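Zinc-binding protein TroA (Treponema pallidum, PDB 1K0F) binds zinc with high affinity in the periplasm and hands it to the membrane permease of the TroABC transporter for import. Local coordinates at residues A203-A207 with A231-H237; L211-F215 with T270-L275. One frame throughout, in Å; residues are numbered along the deposited sequence.

In the fold
Contacts 1 and 2 lie in the same lobe of this zinc-free model, about 15 Å apart between centres. Contact 2 includes part of strand 213-217 and lays helix 260-273 against the side reached by A213 and F215; contact 1 joins the helix that leads into this strand to the helix and turn that follow it. L211 ties them together: its N lies 2.9 Å from I206 O and its O 2.5 Å from H237 NE2, both probable hydrogen bonds. I206 CD1 also packs on I214 CG2 at 3.7 Å. Only contact 2 comes near the zinc ligands, the F215 side chain being about 10 Å from that of H168; contact 1 lies away from them.

Contact 1. Residues A203-A207 with A231-H237; sequences AAFIA and AVQARGH
The carbonyl oxygen of A203 takes the helix bond from A207 N at 3.0 Å and has both methyls of V232 lying against it, CG2 the closer at 3.8 Å. V232 sends CG1 anti to its own backbone N (chi1 -176°), which spreads the two branches along helix 196-208: CG2 reaches A203 and the CB and CD1 of I206, while CG1 meets I206 CG2 at 4.0 Å and also approaches A207 CB. The I206 and V232 side chains cross at about a right angle. Where the backbones come close, small residues make room, and A203 CB touches A231 CB at 3.5 Å. Helix 225-233 is the crossover of a right-handed beta-alpha-beta unit linking the parallel strands 213-217 and 240-245, and here its C-terminal end packs beside helix 196-208, with V239 touched by both I206 and V232. A type I turn from Q233 to G236 then reverses the chain and brings R235 and H237 onto the same helix. R235 bends at chi2 (-107°) and lays one guanidinium face over A204, whose CB sits 3.6 Å above the plane and off toward the rim; A203 CB lies at the edge. NE comes near A204 N, but both are donors and no bond results; NH2 instead makes a weak hydrogen bond to Q200 O, one turn earlier on that helix. H237 meets the last turn of helix 196-208. Its CB rests on A207 CB at 3.9 Å, and the ring reaches I206 obliquely, CD2 standing 3.5 Å from I206 O. The ring is held by NE2, which hydrogen-bonds to the carbonyl oxygen of L211 just beyond the helix.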
loop_
_atom_site.group_PDB
_atom_site.type_symbol
_atom_site.label_atom_id
_atom_site.label_comp_id
_atom_site.label_asym_id
_atom_site.label_seq_id
_atom_site.Cartn_x
_atom_site.Cartn_y
_atom_site.Cartn_z
ATOM N N ALA A 203 3.504 23.747 -0.286
ATOM C CA ALA A 203 2.877 24.555 0.747
ATOM C C ALA A 203 1.961 25.585 0.095
ATOM O O ALA A 203 0.770 25.646 0.389
ATOM C CB ALA A 203 3.940 25.245 1.583
ATOM N N ALA A 204 2.521 26.396 -0.795
ATOM C CA ALA A 204 1.726 27.406 -1.479
ATOM C C ALA A 204 0.624 26.741 -2.293
ATOM O O ALA A 204 -0.504 27.210 -2.309
ATOM C CB ALA A 204 2.611 28.254 -2.389
ATOM N N PHE A 205 0.958 25.644 -2.964
ATOM C CA PHE A 205 -0.005 24.926 -3.782
ATOM C C PHE A 205 -1.262 24.651 -2.981
ATOM O O PHE A 205 -2.374 24.885 -3.442
ATOM C CB PHE A 205 0.578 23.606 -4.249
ATOM C CG PHE A 205 -0.457 22.626 -4.664
ATOM C CD1 PHE A 205 -1.219 22.854 -5.812
ATOM C CD2 PHE A 205 -0.688 21.481 -3.911
ATOM C CE1 PHE A 205 -2.202 21.953 -6.214
ATOM C CE2 PHE A 205 -1.670 20.561 -4.292
ATOM C CZ PHE A 205 -2.434 20.799 -5.454
ATOM N N ILE A 206 -1.058 24.162 -1.766
ATOM C CA ILE A 206 -2.142 23.834 -0.853
ATOM C C ILE A 206 -2.825 25.116 -0.364
ATOM O O ILE A 206 -4.025 25.125 -0.080
ATOM C CB ILE A 206 -1.604 23.024 0.360
ATOM C CG1 ILE A 206 -1.005 21.704 -0.119
ATOM C CG2 ILE A 206 -2.721 22.740 1.349
ATOM C CD1 ILE A 206 0.027 21.141 0.828
ATOM N N ALA A 207 -2.063 26.202 -0.273
ATOM C CA ALA A 207 -2.617 27.475 0.187
ATOM C C ALA A 207 -3.375 28.173 -0.940
ATOM O O ALA A 207 -4.367 28.864 -0.705
ATOM C CB ALA A 207 -1.505 28.372 0.700
ATOM N N ALA A 231 4.133 25.369 6.936
ATOM C CA ALA A 231 4.565 26.137 5.780
ATOM C C ALA A 231 3.301 26.673 5.119
ATOM O O ALA A 231 3.262 27.811 4.653
ATOM C CB ALA A 231 5.334 25.253 4.824
ATOM N N VAL A 232 2.255 25.854 5.100
ATOM C CA VAL A 232 0.998 26.280 4.520
ATOM C C VAL A 232 0.476 27.409 5.388
ATOM O O VAL A 232 0.048 28.441 4.888
ATOM C CB VAL A 232 -0.027 25.145 4.515
ATOM C CG1 VAL A 232 -1.296 25.602 3.816
ATOM C CG2 VAL A 232 0.546 23.937 3.810
ATOM N N GLN A 233 0.522 27.197 6.701
ATOM C CA GLN A 233 0.068 28.195 7.662
ATOM C C GLN A 233 0.766 29.530 7.425
ATOM O O GLN A 233 0.134 30.589 7.418
ATOM C CB GLN A 233 0.362 27.724 9.086
ATOM C CG GLN A 233 -0.834 27.758 10.021
ATOM C CD GLN A 233 -1.350 26.371 10.335
ATOM O OE1 GLN A 233 -1.769 26.093 11.461
ATOM N NE2 GLN A 233 -1.315 25.484 9.340
ATOM N N ALA A 234 2.081 29.465 7.239
ATOM C CA ALA A 234 2.891 30.643 6.996
ATOM C C ALA A 234 2.561 31.203 5.616
ATOM O O ALA A 234 3.167 32.175 5.168
ATOM C CB ALA A 234 4.359 30.281 7.081
ATOM N N ARG A 235 1.597 30.581 4.941
ATOM C CA ARG A 235 1.174 31.028 3.618
ATOM C C ARG A 235 -0.267 31.547 3.607
ATOM O O ARG A 235 -0.829 31.826 2.547
ATOM C CB ARG A 235 1.317 29.888 2.614
ATOM C CG ARG A 235 2.738 29.370 2.469
ATOM C CD ARG A 235 3.356 29.791 1.142
ATOM N NE ARG A 235 4.423 28.883 0.721
ATOM C CZ ARG A 235 5.406 29.220 -0.111
ATOM N NH1 ARG A 235 5.467 30.445 -0.619
ATOM N NH2 ARG A 235 6.332 28.327 -0.437
ATOM N N GLY A 236 -0.866 31.658 4.789
ATOM C CA GLY A 236 -2.228 32.164 4.898
ATOM C C GLY A 236 -3.342 31.136 4.934
ATOM O O GLY A 236 -4.518 31.493 4.846
ATOM N N HIS A 237 -2.983 29.867 5.084
ATOM C CA HIS A 237 -3.967 28.795 5.112
ATOM C C HIS A 237 -3.698 27.770 6.203
ATOM O O HIS A 237 -2.572 27.298 6.363
ATOM C CB HIS A 237 -3.994 28.092 3.753
ATOM C CG HIS A 237 -4.925 26.919 3.695
ATOM N ND1 HIS A 237 -6.234 26.984 4.123
ATOM C CD2 HIS A 237 -4.730 25.646 3.281
ATOM C CE1 HIS A 237 -6.805 25.801 3.976
ATOM N NE2 HIS A 237 -5.912 24.973 3.467
#

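Contact 2. Residues L211-F215 with T270-L275; sequences LPAIF and TIVAAL
F215 slides its ring under I271, whose CG1 sits over one face, 4.0 Å from the ring centroid and 18° off the normal, a CH-pi contact. The outer end of the ring runs up to the helix backbone itself: CZ lies 3.3 Å from I271 CA, and A274 CB approaches the same CZ obliquely. At the edge, T270 CG2 meets CE2 at 3.3 Å, and L275 CG borders the other flank near CE1. Setting CG beside the backbone N (chi1 -58°) swings the ring toward these residues. Farther back along the strand, A213 CB faces the end of helix 260-273, 3.2 Å from A274 O and close to A274 CB. A274 is the first residue to leave helical angles, and the chain it turns brings L275 across P212 at about a right angle; there L275 CD2 touches P212 CG at 3.4 Å and also reaches A213 O. The helix thus covers one side of the parallel strands in an alpha/beta lobe, while I214 points the other way, toward helix 196-208. Backbone bonds to V165, Q240 and G242 fix the strand between its neighbours. No hydrogen bond spans the contact, so between these two segments it rests on apolar packing and the CH-pi contact; L275 O finds a polar partner in R161.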
loop_
_atom_site.group_PDB
_atom_site.type_symbol
_atom_site.label_atom_id
_atom_site.label_comp_id
_atom_site.label_asym_id
_atom_site.label_seq_id
_atom_site.Cartn_x
_atom_site.Cartn_y
_atom_site.Cartn_z
ATOM N N LEU A 211 -6.584 23.815 0.429
ATOM C CA LEU A 211 -6.979 22.458 0.821
ATOM C C LEU A 211 -7.499 22.352 2.250
ATOM O O LEU A 211 -6.798 22.682 3.205
ATOM C CB LEU A 211 -5.805 21.487 0.674
ATOM C CG LEU A 211 -5.165 21.246 -0.694
ATOM C CD1 LEU A 211 -4.559 19.855 -0.716
ATOM C CD2 LEU A 211 -6.195 21.397 -1.810
ATOM N N PRO A 212 -8.735 21.856 2.415
ATOM C CA PRO A 212 -9.256 21.745 3.779
ATOM C C PRO A 212 -8.333 20.867 4.600
ATOM O O PRO A 212 -8.159 21.087 5.787
ATOM C CB PRO A 212 -10.638 21.113 3.596
ATOM C CG PRO A 212 -10.598 20.492 2.242
ATOM C CD PRO A 212 -9.694 21.354 1.418
ATOM N N ALA A 213 -7.722 19.880 3.954
ATOM C CA ALA A 213 -6.834 19.003 4.685
ATOM C C ALA A 213 -5.788 18.265 3.861
ATOM O O ALA A 213 -5.983 17.972 2.691
ATOM C CB ALA A 213 -7.667 17.985 5.482
ATOM N N ILE A 214 -4.666 17.981 4.512
ATOM C CA ILE A 214 -3.561 17.233 3.937
ATOM C C ILE A 214 -3.492 16.030 4.880
ATOM O O ILE A 214 -4.061 16.084 5.966
ATOM C CB ILE A 214 -2.231 18.047 3.979
ATOM C CG1 ILE A 214 -2.012 18.662 5.363
ATOM C CG2 ILE A 214 -2.267 19.154 2.929
ATOM C CD1 ILE A 214 -0.591 19.107 5.610
ATOM N N PHE A 215 -2.811 14.955 4.492
ATOM C CA PHE A 215 -2.762 13.779 5.355
ATOM C C PHE A 215 -1.404 13.238 5.759
ATOM O O PHE A 215 -0.423 13.335 5.030
ATOM C CB PHE A 215 -3.561 12.646 4.718
ATOM C CG PHE A 215 -4.989 12.999 4.461
ATOM C CD1 PHE A 215 -5.319 13.960 3.511
ATOM C CD2 PHE A 215 -6.005 12.414 5.203
ATOM C CE1 PHE A 215 -6.642 14.341 3.308
ATOM C CE2 PHE A 215 -7.340 12.789 5.009
ATOM C CZ PHE A 215 -7.658 13.755 4.059
ATOM N N THR A 270 -11.389 8.575 5.842
ATOM C CA THR A 270 -10.605 9.697 6.344
ATOM C C THR A 270 -10.428 10.837 5.348
ATOM O O THR A 270 -10.617 12.007 5.689
ATOM C CB THR A 270 -9.216 9.216 6.781
ATOM O OG1 THR A 270 -9.352 8.401 7.951
ATOM C CG2 THR A 270 -8.301 10.400 7.083
ATOM N N ILE A 271 -10.081 10.489 4.113
ATOM C CA ILE A 271 -9.834 11.489 3.083
ATOM C C ILE A 271 -11.049 12.315 2.696
ATOM O O ILE A 271 -11.089 13.520 2.960
ATOM C CB ILE A 271 -9.231 10.844 1.821
ATOM C CG1 ILE A 271 -7.817 10.344 2.126
ATOM C CG2 ILE A 271 -9.178 11.857 0.675
ATOM C CD1 ILE A 271 -7.217 9.543 1.014
ATOM N N VAL A 272 -12.028 11.682 2.057
ATOM C CA VAL A 272 -13.236 12.401 1.661
ATOM C C VAL A 272 -13.796 13.133 2.887
ATOM O O VAL A 272 -14.141 14.314 2.812
ATOM C CB VAL A 272 -14.317 11.444 1.068
ATOM C CG1 VAL A 272 -13.796 10.795 -0.196
ATOM C CG2 VAL A 272 -14.712 10.388 2.077
ATOM N N ALA A 273 -13.869 12.438 4.017
ATOM C CA ALA A 273 -14.361 13.063 5.229
ATOM C C ALA A 273 -13.594 14.368 5.391
ATOM O O ALA A 273 -14.168 15.459 5.347
ATOM C CB ALA A 273 -14.113 12.163 6.425
ATOM N N ALA A 274 -12.281 14.248 5.533
ATOM C CA ALA A 274 -11.420 15.404 5.717
ATOM C C ALA A 274 -11.362 16.324 4.507
ATOM O O ALA A 274 -10.591 17.280 4.502
ATOM C CB ALA A 274 -10.015 14.944 6.075
ATOM N N LEU A 275 -12.172 16.067 3.486
ATOM C CA LEU A 275 -12.109 16.911 2.299
ATOM C C LEU A 275 -13.411 17.513 1.773
ATOM O O LEU A 275 -13.378 18.464 0.989
ATOM C CB LEU A 275 -11.424 16.142 1.161
ATOM C CG LEU A 275 -9.890 16.056 1.147
ATOM C CD1 LEU A 275 -9.420 15.675 -0.250
ATOM C CD2 LEU A 275 -9.282 17.385 1.567
#